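Local coordinates for protein N2152 (PDB 5U22) that probably cleaves arabinosyl-containing substrates as a family 39 glycoside hydrolase from a rumen anaerobic fungus, built from a TIM barrel and a beta sandwich, at residues 37-47 with 59-70; 244-255 with 273-282. One frame throughout, in Å; residues are numbered along the deposited sequence.

Interaction 1 (37-47 with 59-70)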
loop_
_atom_site.group_PDB
_atom_site.type_symbol
_atom_site.label_atom_id
_atom_site.label_comp_id
_atom_site.label_asym_id
_atom_site.label_seq_id
_atom_site.Cartn_x
_atom_site.Cartn_y
_atom_site.Cartn_z
ATOM N N THR A 37 9.799 -0.840 -6.232
ATOM C CA THR A 37 8.701 -1.768 -6.460
ATOM C C THR A 37 7.330 -1.118 -6.358
ATOM O O THR A 37 6.329 -1.782 -6.656
ATOM C CB THR A 37 8.766 -2.934 -5.465
ATOM O OG1 THR A 37 8.470 -2.446 -4.150
ATOM C CG2 THR A 37 10.157 -3.563 -5.464
ATOM N N HIS A 38 7.253 0.152 -5.961
ATOM C CA HIS A 38 5.983 0.857 -5.774
ATOM C C HIS A 38 5.065 0.057 -4.861
ATOM O O HIS A 38 3.879 -0.143 -5.140
ATOM C CB HIS A 38 5.329 1.155 -7.123
ATOM C CG HIS A 38 6.326 1.494 -8.181
ATOM N ND1 HIS A 38 6.671 0.616 -9.185
ATOM C CD2 HIS A 38 7.121 2.578 -8.336
ATOM C CE1 HIS A 38 7.609 1.165 -9.941
ATOM N NE2 HIS A 38 7.900 2.355 -9.446
ATOM N N CYS A 39 5.637 -0.398 -3.746
ATOM C CA CYS A 39 4.955 -1.389 -2.919
ATOM C C CYS A 39 3.609 -0.890 -2.416
ATOM O O CYS A 39 2.677 -1.685 -2.282
ATOM C CB CYS A 39 5.846 -1.808 -1.744
ATOM S SG CYS A 39 6.198 -0.530 -0.496
ATOM N N ALA A 40 3.468 0.413 -2.169
ATOM C CA ALA A 40 2.235 0.945 -1.606
ATOM C C ALA A 40 1.215 1.351 -2.670
ATOM O O ALA A 40 0.200 1.964 -2.325
ATOM C CB ALA A 40 2.546 2.140 -0.689
ATOM N N SER A 41 1.442 0.997 -3.941
ATOM C CA SER A 41 0.568 1.420 -5.040
ATOM C C SER A 41 -0.527 0.379 -5.241
ATOM O O SER A 41 -0.428 -0.519 -6.084
ATOM C CB SER A 41 1.359 1.621 -6.327
ATOM O OG SER A 41 2.388 2.579 -6.184
ATOM N N GLY A 42 -1.599 0.517 -4.462
ATOM C CA GLY A 42 -2.744 -0.378 -4.590
ATOM C C GLY A 42 -3.861 0.092 -3.682
ATOM O O GLY A 42 -3.669 0.978 -2.847
ATOM N N ALA A 43 -5.040 -0.522 -3.851
ATOM C CA ALA A 43 -6.204 -0.126 -3.057
ATOM C C ALA A 43 -7.208 -1.266 -2.939
ATOM O O ALA A 43 -7.386 -2.055 -3.868
ATOM C CB ALA A 43 -6.905 1.097 -3.655
ATOM N N HIS A 44 -7.870 -1.320 -1.783
ATOM C CA HIS A 44 -8.965 -2.257 -1.543
ATOM C C HIS A 44 -10.217 -1.789 -2.276
ATOM O O HIS A 44 -10.638 -0.645 -2.106
ATOM C CB HIS A 44 -9.231 -2.351 -0.041
ATOM C CG HIS A 44 -10.219 -3.405 0.336
ATOM N ND1 HIS A 44 -10.208 -4.658 -0.235
ATOM C CD2 HIS A 44 -11.233 -3.408 1.235
ATOM C CE1 HIS A 44 -11.180 -5.385 0.287
ATOM N NE2 HIS A 44 -11.811 -4.653 1.189
ATOM N N TYR A 45 -10.813 -2.673 -3.094
ATOM C CA TYR A 45 -11.934 -2.301 -3.975
ATOM C C TYR A 45 -11.606 -1.064 -4.807
ATOM O O TYR A 45 -12.498 -0.295 -5.186
ATOM C CB TYR A 45 -13.230 -2.051 -3.197
ATOM C CG TYR A 45 -13.989 -3.278 -2.731
ATOM C CD1 TYR A 45 -13.573 -3.998 -1.614
ATOM C CD2 TYR A 45 -15.165 -3.680 -3.380
ATOM C CE1 TYR A 45 -14.292 -5.092 -1.158
ATOM C CE2 TYR A 45 -15.890 -4.792 -2.933
ATOM C CZ TYR A 45 -15.452 -5.480 -1.818
ATOM O OH TYR A 45 -16.160 -6.575 -1.368
ATOM N N GLY A 46 -10.314 -0.831 -5.061
ATOM C CA GLY A 46 -9.932 0.349 -5.810
ATOM C C GLY A 46 -10.175 0.213 -7.288
ATOM O O GLY A 46 -10.327 1.223 -7.978
ATOM N N LEU A 47 -10.221 -1.021 -7.776
ATOM C CA LEU A 47 -10.514 -1.330 -9.167
ATOM C C LEU A 47 -11.635 -2.351 -9.172
ATOM O O LEU A 47 -11.533 -3.372 -8.489
ATOM C CB LEU A 47 -9.278 -1.888 -9.878
ATOM C CG LEU A 47 -9.445 -2.358 -11.321
ATOM C CD1 LEU A 47 -9.926 -1.218 -12.204
ATOM C CD2 LEU A 47 -8.124 -2.931 -11.845
ATOM N N VAL A 59 -5.759 3.914 -14.674
ATOM C CA VAL A 59 -5.147 2.818 -13.924
ATOM C C VAL A 59 -3.736 2.554 -14.425
ATOM O O VAL A 59 -2.771 2.572 -13.648
ATOM C CB VAL A 59 -6.003 1.542 -14.022
ATOM C CG1 VAL A 59 -5.389 0.432 -13.194
ATOM C CG2 VAL A 59 -7.443 1.826 -13.592
ATOM N N ALA A 60 -3.616 2.291 -15.721
ATOM C CA ALA A 60 -2.316 1.985 -16.312
ATOM C C ALA A 60 -1.207 2.966 -15.935
ATOM O O ALA A 60 -0.083 2.503 -15.667
ATOM C CB ALA A 60 -2.454 1.906 -17.843
ATOM N N PRO A 61 -1.423 4.286 -15.898
ATOM C CA PRO A 61 -0.302 5.199 -15.609
ATOM C C PRO A 61 0.235 5.106 -14.201
ATOM O O PRO A 61 1.308 5.662 -13.933
ATOM C CB PRO A 61 -0.903 6.585 -15.859
ATOM C CG PRO A 61 -2.034 6.324 -16.805
ATOM C CD PRO A 61 -2.622 5.045 -16.303
ATOM N N LEU A 62 -0.462 4.441 -13.292
ATOM C CA LEU A 62 -0.048 4.431 -11.896
ATOM C C LEU A 62 0.980 3.359 -11.574
ATOM O O LEU A 62 1.531 3.377 -10.468
ATOM C CB LEU A 62 -1.268 4.238 -10.991
ATOM C CG LEU A 62 -2.249 5.405 -10.970
ATOM C CD1 LEU A 62 -3.366 5.122 -9.993
ATOM C CD2 LEU A 62 -1.502 6.691 -10.607
ATOM N N ASN A 63 1.237 2.421 -12.484
ATOM C CA ASN A 63 2.212 1.355 -12.229
ATOM C C ASN A 63 1.823 0.559 -10.980
ATOM O O ASN A 63 2.635 0.327 -10.081
ATOM C CB ASN A 63 3.621 1.942 -12.095
ATOM C CG ASN A 63 4.696 1.032 -12.635
ATOM O OD1 ASN A 63 4.417 -0.032 -13.192
ATOM N ND2 ASN A 63 5.947 1.458 -12.491
ATOM N N ILE A 64 0.549 0.156 -10.938
ATOM C CA ILE A 64 -0.023 -0.572 -9.810
ATOM C C ILE A 64 0.837 -1.762 -9.405
ATOM O O ILE A 64 1.354 -2.499 -10.252
ATOM C CB ILE A 64 -1.443 -1.027 -10.191
ATOM C CG1 ILE A 64 -2.375 0.181 -10.355
ATOM C CG2 ILE A 64 -1.999 -2.002 -9.158
ATOM C CD1 ILE A 64 -2.588 0.959 -9.061
ATOM N N ASN A 65 0.963 -1.970 -8.087
ATOM C CA ASN A 65 1.635 -3.143 -7.543
ATOM C C ASN A 65 0.606 -4.237 -7.279
ATOM O O ASN A 65 0.427 -5.138 -8.104
ATOM C CB ASN A 65 2.409 -2.777 -6.270
ATOM C CG ASN A 65 3.189 -3.933 -5.706
ATOM O OD1 ASN A 65 3.684 -4.792 -6.441
ATOM N ND2 ASN A 65 3.305 -3.968 -4.385
ATOM N N VAL A 66 -0.105 -4.161 -6.155
ATOM C CA VAL A 66 -1.068 -5.192 -5.780
ATOM C C VAL A 66 -2.365 -4.522 -5.357
ATOM O O VAL A 66 -2.361 -3.684 -4.445
ATOM C CB VAL A 66 -0.555 -6.093 -4.644
ATOM C CG1 VAL A 66 -1.560 -7.195 -4.383
ATOM C CG2 VAL A 66 0.800 -6.684 -4.986
ATOM N N MET A 67 -3.473 -4.903 -6.007
ATOM C CA MET A 67 -4.799 -4.489 -5.568
ATOM C C MET A 67 -5.390 -5.540 -4.633
ATOM O O MET A 67 -4.823 -6.616 -4.434
ATOM C CB MET A 67 -5.728 -4.275 -6.767
ATOM C CG MET A 67 -5.204 -3.297 -7.792
ATOM S SD MET A 67 -5.027 -1.592 -7.198
ATOM C CE MET A 67 -6.718 -0.995 -7.184
ATOM N N ARG A 68 -6.568 -5.242 -4.078
ATOM C CA ARG A 68 -7.321 -6.201 -3.274
ATOM C C ARG A 68 -8.776 -6.177 -3.709
ATOM O O ARG A 68 -9.341 -5.109 -3.967
ATOM C CB ARG A 68 -7.201 -5.880 -1.777
ATOM C CG ARG A 68 -7.796 -6.913 -0.799
ATOM C CD ARG A 68 -7.137 -6.630 0.548
ATOM N NE ARG A 68 -7.570 -7.395 1.718
ATOM C CZ ARG A 68 -8.334 -6.898 2.695
ATOM N NH1 ARG A 68 -8.833 -5.668 2.609
ATOM N NH2 ARG A 68 -8.616 -7.645 3.754
ATOM N N ALA A 69 -9.373 -7.359 -3.816
ATOM C CA ALA A 69 -10.727 -7.466 -4.339
ATOM C C ALA A 69 -11.411 -8.654 -3.689
ATOM O O ALA A 69 -10.735 -9.598 -3.261
ATOM C CB ALA A 69 -10.729 -7.617 -5.872
ATOM N N PRO A 70 -12.742 -8.639 -3.605
ATOM C CA PRO A 70 -13.470 -9.768 -3.017
ATOM C C PRO A 70 -13.449 -10.988 -3.921
ATOM O O PRO A 70 -13.522 -10.879 -5.146
ATOM C CB PRO A 70 -14.898 -9.227 -2.884
ATOM C CG PRO A 70 -14.997 -8.193 -4.016
ATOM C CD PRO A 70 -13.641 -7.528 -3.982
HETATM O O HOH W 1 1.360 4.486 -7.964
HETATM O O HOH W 2 -9.377 -3.774 -6.535
#

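Interaction 2 (244-255 with 273-282). With BTB (2-[bis-(2-hydroxy-ethyl)-amino]-2-hydroxymethyl-propane-1,3-diol), chain B; EDO (1,2-ethanediol), chain C.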
loop_
_atom_site.group_PDB
_atom_site.type_symbol
_atom_site.label_atom_id
_atom_site.label_comp_id
_atom_site.label_asym_id
_atom_site.label_seq_id
_atom_site.Cartn_x
_atom_site.Cartn_y
_atom_site.Cartn_z
ATOM N N ILE A 244 0.383 -4.787 3.940
ATOM C CA ILE A 244 -0.500 -3.946 4.739
ATOM C C ILE A 244 -1.670 -3.602 3.837
ATOM O O ILE A 244 -1.661 -2.560 3.179
ATOM C CB ILE A 244 0.216 -2.683 5.261
ATOM C CG1 ILE A 244 1.471 -3.076 6.043
ATOM C CG2 ILE A 244 -0.712 -1.846 6.150
ATOM C CD1 ILE A 244 1.206 -4.065 7.183
ATOM N N ASN A 245 -2.671 -4.484 3.765
ATOM C CA ASN A 245 -3.578 -4.424 2.631
ATOM C C ASN A 245 -4.810 -3.577 2.896
ATOM O O ASN A 245 -5.747 -3.606 2.093
ATOM C CB ASN A 245 -3.945 -5.838 2.127
ATOM C CG ASN A 245 -4.552 -6.735 3.189
ATOM O OD1 ASN A 245 -5.065 -6.268 4.208
ATOM N ND2 ASN A 245 -4.525 -8.042 2.935
ATOM N N GLU A 246 -4.800 -2.791 3.975
ATOM C CA GLU A 246 -5.625 -1.589 4.114
ATOM C C GLU A 246 -4.819 -0.571 4.901
ATOM O O GLU A 246 -4.341 -0.892 5.991
ATOM C CB GLU A 246 -6.949 -1.866 4.841
ATOM C CG GLU A 246 -7.892 -2.833 4.085
ATOM C CD GLU A 246 -9.234 -2.964 4.765
ATOM O OE1 GLU A 246 -9.654 -1.972 5.387
ATOM O OE2 GLU A 246 -9.857 -4.050 4.686
ATOM N N TYR A 247 -4.667 0.647 4.373
ATOM C CA TYR A 247 -3.991 1.687 5.145
ATOM C C TYR A 247 -4.613 3.053 4.902
ATOM O O TYR A 247 -5.004 3.378 3.779
ATOM C CB TYR A 247 -2.478 1.756 4.846
ATOM C CG TYR A 247 -2.036 2.226 3.464
ATOM C CD1 TYR A 247 -1.695 1.310 2.472
ATOM C CD2 TYR A 247 -1.871 3.580 3.183
ATOM C CE1 TYR A 247 -1.256 1.730 1.223
ATOM C CE2 TYR A 247 -1.445 4.008 1.941
ATOM C CZ TYR A 247 -1.130 3.087 0.970
ATOM O OH TYR A 247 -0.693 3.515 -0.260
ATOM N N CYS A 248 -4.665 3.859 5.962
ATOM C CA CYS A 248 -5.260 5.192 5.906
ATOM C C CYS A 248 -4.920 5.919 7.193
ATOM O O CYS A 248 -4.739 5.289 8.236
ATOM C CB CYS A 248 -6.782 5.108 5.745
ATOM S SG CYS A 248 -7.636 6.670 5.398
ATOM N N ASP A 249 -4.824 7.244 7.105
ATOM C CA ASP A 249 -4.792 8.067 8.304
ATOM C C ASP A 249 -5.999 7.754 9.182
ATOM O O ASP A 249 -7.043 7.312 8.694
ATOM C CB ASP A 249 -4.804 9.552 7.922
ATOM C CG ASP A 249 -4.603 10.450 9.118
ATOM O OD1 ASP A 249 -3.440 10.608 9.533
ATOM O OD2 ASP A 249 -5.598 10.968 9.667
ATOM N N GLU A 250 -5.859 7.998 10.492
ATOM C CA GLU A 250 -6.982 7.796 11.408
ATOM C C GLU A 250 -8.230 8.545 10.954
ATOM O O GLU A 250 -9.352 8.059 11.147
ATOM C CB GLU A 250 -6.592 8.221 12.832
ATOM C CG GLU A 250 -6.209 9.709 13.000
ATOM C CD GLU A 250 -5.246 9.937 14.164
ATOM O OE1 GLU A 250 -4.116 9.412 14.104
ATOM O OE2 GLU A 250 -5.620 10.628 15.144
ATOM N N ASN A 251 -8.068 9.720 10.350
ATOM C CA ASN A 251 -9.193 10.442 9.752
ATOM C C ASN A 251 -9.505 9.836 8.379
ATOM O O ASN A 251 -8.713 9.971 7.438
ATOM C CB ASN A 251 -8.853 11.927 9.640
ATOM C CG ASN A 251 -10.014 12.762 9.124
ATOM O OD1 ASN A 251 -11.001 12.234 8.612
ATOM N ND2 ASN A 251 -9.898 14.069 9.262
ATOM N N HIS A 252 -10.667 9.183 8.255
ATOM C CA HIS A 252 -11.034 8.532 6.995
ATOM C C HIS A 252 -11.027 9.504 5.822
ATOM O O HIS A 252 -10.844 9.093 4.673
ATOM C CB HIS A 252 -12.435 7.915 7.086
ATOM C CG HIS A 252 -12.619 6.930 8.202
ATOM N ND1 HIS A 252 -13.849 6.381 8.503
ATOM C CD2 HIS A 252 -11.742 6.391 9.084
ATOM C CE1 HIS A 252 -13.719 5.542 9.516
ATOM N NE2 HIS A 252 -12.455 5.545 9.899
ATOM N N ASP A 253 -11.287 10.786 6.082
ATOM C CA ASP A 253 -11.371 11.757 4.999
ATOM C C ASP A 253 -10.023 12.024 4.337
ATOM O O ASP A 253 -9.985 12.656 3.277
ATOM C CB ASP A 253 -11.970 13.065 5.519
ATOM C CG ASP A 253 -13.417 12.917 5.928
ATOM O OD1 ASP A 253 -14.112 12.033 5.367
ATOM O OD2 ASP A 253 -13.865 13.695 6.801
ATOM N N LEU A 254 -8.930 11.559 4.928
ATOM C CA LEU A 254 -7.601 11.716 4.350
ATOM C C LEU A 254 -7.198 10.533 3.474
ATOM O O LEU A 254 -6.051 10.486 3.005
ATOM C CB LEU A 254 -6.563 11.916 5.461
ATOM C CG LEU A 254 -6.742 13.108 6.416
ATOM C CD1 LEU A 254 -5.400 13.574 6.982
ATOM C CD2 LEU A 254 -7.501 14.272 5.786
ATOM N N GLU A 255 -8.103 9.581 3.257
ATOM C CA GLU A 255 -7.848 8.507 2.307
ATOM C C GLU A 255 -7.476 9.107 0.959
ATOM O O GLU A 255 -8.158 10.003 0.455
ATOM C CB GLU A 255 -9.097 7.620 2.176
ATOM C CG GLU A 255 -8.887 6.311 1.429
ATOM C CD GLU A 255 -10.176 5.529 1.275
ATOM O OE1 GLU A 255 -10.853 5.690 0.227
ATOM O OE2 GLU A 255 -10.531 4.791 2.224
ATOM N N VAL A 273 8.237 -3.240 2.990
ATOM C CA VAL A 273 6.923 -3.858 2.880
ATOM C C VAL A 273 6.732 -4.378 1.462
ATOM O O VAL A 273 7.101 -3.721 0.481
ATOM C CB VAL A 273 5.840 -2.840 3.269
ATOM C CG1 VAL A 273 4.464 -3.299 2.803
ATOM C CG2 VAL A 273 5.849 -2.647 4.773
ATOM N N ASP A 274 6.167 -5.579 1.350
ATOM C CA ASP A 274 5.993 -6.174 0.032
ATOM C C ASP A 274 4.878 -5.484 -0.748
ATOM O O ASP A 274 5.029 -5.208 -1.947
ATOM C CB ASP A 274 5.713 -7.670 0.167
ATOM C CG ASP A 274 5.796 -8.383 -1.151
ATOM O OD1 ASP A 274 6.903 -8.432 -1.725
ATOM O OD2 ASP A 274 4.762 -8.895 -1.607
ATOM N N SER A 275 3.746 -5.217 -0.096
ATOM C CA SER A 275 2.641 -4.536 -0.755
ATOM C C SER A 275 1.820 -3.791 0.278
ATOM O O SER A 275 1.731 -4.202 1.434
ATOM C CB SER A 275 1.735 -5.511 -1.524
ATOM O OG SER A 275 1.123 -6.470 -0.669
ATOM N N GLY A 276 1.226 -2.682 -0.152
ATOM C CA GLY A 276 0.296 -1.950 0.685
ATOM C C GLY A 276 -0.893 -1.497 -0.137
ATOM O O GLY A 276 -0.718 -1.104 -1.294
ATOM N N MET A 277 -2.100 -1.564 0.425
ATOM C CA MET A 277 -3.315 -1.157 -0.271
ATOM C C MET A 277 -4.043 -0.090 0.531
ATOM O O MET A 277 -4.250 -0.247 1.735
ATOM C CB MET A 277 -4.261 -2.341 -0.495
ATOM C CG MET A 277 -3.945 -3.183 -1.711
ATOM S SD MET A 277 -3.450 -4.871 -1.344
ATOM C CE MET A 277 -1.895 -4.512 -0.638
ATOM N N ILE A 278 -4.482 0.965 -0.159
ATOM C CA ILE A 278 -5.298 1.982 0.475
ATOM C C ILE A 278 -6.642 1.386 0.912
ATOM O O ILE A 278 -7.163 0.444 0.299
ATOM C CB ILE A 278 -5.478 3.161 -0.496
ATOM C CG1 ILE A 278 -4.106 3.746 -0.845
ATOM C CG2 ILE A 278 -6.366 4.262 0.097
ATOM C CD1 ILE A 278 -4.166 4.715 -1.996
ATOM N N THR A 279 -7.192 1.928 2.002
ATOM C CA THR A 279 -8.507 1.539 2.491
ATOM C C THR A 279 -9.595 1.781 1.450
ATOM O O THR A 279 -9.393 2.427 0.413
ATOM C CB THR A 279 -8.875 2.326 3.756
ATOM O OG1 THR A 279 -8.563 3.720 3.566
ATOM C CG2 THR A 279 -8.134 1.780 4.968
ATOM N N TRP A 280 -10.779 1.238 1.755
ATOM C CA TRP A 280 -12.033 1.546 1.057
ATOM C C TRP A 280 -13.022 1.975 2.132
ATOM O O TRP A 280 -13.896 1.201 2.537
ATOM C CB TRP A 280 -12.536 0.348 0.274
ATOM C CG TRP A 280 -13.830 0.594 -0.461
ATOM C CD1 TRP A 280 -14.182 1.708 -1.172
ATOM C CD2 TRP A 280 -14.938 -0.304 -0.543
ATOM N NE1 TRP A 280 -15.434 1.546 -1.712
ATOM C CE2 TRP A 280 -15.927 0.324 -1.327
ATOM C CE3 TRP A 280 -15.190 -1.583 -0.028
ATOM C CZ2 TRP A 280 -17.147 -0.285 -1.611
ATOM C CZ3 TRP A 280 -16.394 -2.189 -0.316
ATOM C CH2 TRP A 280 -17.360 -1.542 -1.101
ATOM N N TRP A 281 -12.874 3.208 2.619
ATOM C CA TRP A 281 -13.786 3.679 3.654
ATOM C C TRP A 281 -15.129 4.138 3.104
ATOM O O TRP A 281 -16.112 4.137 3.850
ATOM C CB TRP A 281 -13.170 4.834 4.450
ATOM C CG TRP A 281 -12.256 4.399 5.544
ATOM C CD1 TRP A 281 -10.930 4.693 5.665
ATOM C CD2 TRP A 281 -12.595 3.588 6.671
ATOM N NE1 TRP A 281 -10.424 4.124 6.808
ATOM C CE2 TRP A 281 -11.428 3.442 7.444
ATOM C CE3 TRP A 281 -13.779 2.990 7.117
ATOM C CZ2 TRP A 281 -11.403 2.708 8.624
ATOM C CZ3 TRP A 281 -13.753 2.268 8.286
ATOM C CH2 TRP A 281 -12.572 2.131 9.030
ATOM N N PHE A 282 -15.197 4.533 1.836
ATOM C CA PHE A 282 -16.399 5.152 1.280
ATOM C C PHE A 282 -17.092 4.137 0.380
ATOM O O PHE A 282 -16.921 4.118 -0.839
ATOM C CB PHE A 282 -16.024 6.439 0.598
ATOM C CG PHE A 282 -15.366 7.374 1.544
ATOM C CD1 PHE A 282 -16.114 8.009 2.516
ATOM C CD2 PHE A 282 -13.984 7.505 1.565
ATOM C CE1 PHE A 282 -15.503 8.828 3.455
ATOM C CE2 PHE A 282 -13.376 8.319 2.494
ATOM C CZ PHE A 282 -14.146 8.987 3.444
HETATM C C1 BTB B . -12.314 -3.423 6.724
HETATM O O1 BTB B . -12.322 -3.965 5.414
HETATM C C2 BTB B . -13.577 -2.477 6.800
HETATM C C3 BTB B . -13.787 -2.012 8.285
HETATM O O3 BTB B . -12.557 -1.884 8.956
HETATM C C4 BTB B . -14.769 -3.406 6.435
HETATM O O4 BTB B . -16.003 -2.812 6.796
HETATM N N BTB B . -13.352 -1.269 5.847
HETATM C C5 BTB B . -12.340 -0.328 6.401
HETATM C C6 BTB B . -11.717 0.518 5.277
HETATM O O6 BTB B . -11.215 -0.330 4.261
HETATM C C7 BTB B . -14.625 -0.453 5.650
HETATM C C8 BTB B . -15.304 -0.831 4.311
HETATM O O8 BTB B . -14.356 -1.239 3.393
HETATM C C1 EDO C . -16.963 6.941 6.194
HETATM O O1 EDO C . -15.733 7.503 6.669
HETATM C C2 EDO C . -17.035 5.480 6.622
HETATM O O2 EDO C . -16.909 5.407 8.050
HETATM O O HOH W 3 -8.470 5.046 8.905
HETATM O O HOH W 4 -13.218 4.631 -0.258
#

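Interaction 1 (37-47 with 59-70)
Asn65 and Ser41 meet where loop 37-47 lines up beside strand 66-70, an outermost strand of the parallel barrel sheet. Segment 37-47 closes the TIM barrel between it and strand 275-278, to which it also makes backbone bonds, much as a first strand would. Ser41 O takes the Asn65 N-H at 2.8 Å. With CG anti to the backbone N (chi1 -177°), the Asn65 amide turns back to the loop and gives ND2 to Cys39 O at 3.2 Å, a bond nearly in the amide plane. Both ends of that amide are used: ND2 also reaches Asp274 O, and OD1 accepts from Arg98.

Farther along, a single bridge pairs His44 with Arg68. Arg68 N donates to Ala43 O at 3.3 Å, and Arg68 O receives Tyr45 N at 3.0 Å. The same Arg68 O accepts a second hydrogen from water 2, 2.9 Å away, which in turn takes the N-H of Leu47. Water 1 joins the end of the His38-Ser41 type I turn to the 3-10 segment 60-62, accepting from Ser41 OG and donating to Leu62 O at 2.7 Å.

The extended Arg68 side chain lays NH1 3.2 Å above the centre of the His44 ring, with the guanidinium and ring planes 44° apart. Its polar end is committed beyond the two segments: NE forms a salt bridge with Glu143 and NH2 bonds to Asn146. The Met67 chain, bent at chi2 and chi3, brings CE against Leu47 CB and Ala43 CB. Tyr45 OH bonds to Asp105, while one face of its ring is covered by Pro70, whose CD sits 3.7 Å from the ring centroid and 21° off the normal.

Interaction 2 (244-255 with 273-282)
Strands 242-247 and 275-278 run parallel as neighbours in the TIM barrel, joined by helix 258-270 in a beta-alpha-beta crossover. Ser275 O accepts Ile244 N, and Ile244 O accepts Met277 N. A beta bulge then shifts the register by one residue, leaving a weak bond from Tyr247 N to Met277 O before Thr279 N closes on Tyr247 O at 3.2 Å.

Glu255 stretches out from its loop, CG anti to the backbone N (chi1 -169°), and brings OE2 to two donors: Trp281 N at 2.9 Å on the syn lone pair, and Thr279 OG1 at 2.6 Å on the anti side, somewhat out of the carboxylate plane. Its OE1 is served by water 4 and by Ser291, so the buried carboxylate gathers polar groups of segment 279-282: Thr279 OG1 and Trp281 N directly, Phe282 N through water 4.

Trp281 is held between two layers. His252 lies flat against its six-membered ring, centroids 3.5 Å apart and planes at 9°, while the opposite face carries the bound BTB, C6 3.5 Å above the plane. The BTB hydroxyls also grip Glu246, O6 on OE1 at 2.5 Å and O1 on OE2 at 2.6 Å. At the rim of this cluster, ethanediol O1 sits 2.9 Å from His252 ND1.

Interactions 1 and 2 have centres about 12 Å apart and meet directly in the barrel wall. Cys39 O lies 2.8 Å from Gly276 N, and Ala40 O is 2.7 Å from Tyr247 OH, both probable hydrogen bonds that tie the loop of 37-47 to the strands of 244-255 with 273-282. Towards the pocket, NH1 of Arg68 forms a salt bridge with Glu246 OE2, so Arg68, a residue of interaction 1, probably steadies the carboxylate that holds BTB. The His44 side chain comes within about 4 Å of BTB, nearest atoms, and the Tyr45 ring stacks on Trp280. Asn146 ND2 and Glu147 OE1 add further bonds to the same ligand, in what is probably the sugar-binding site.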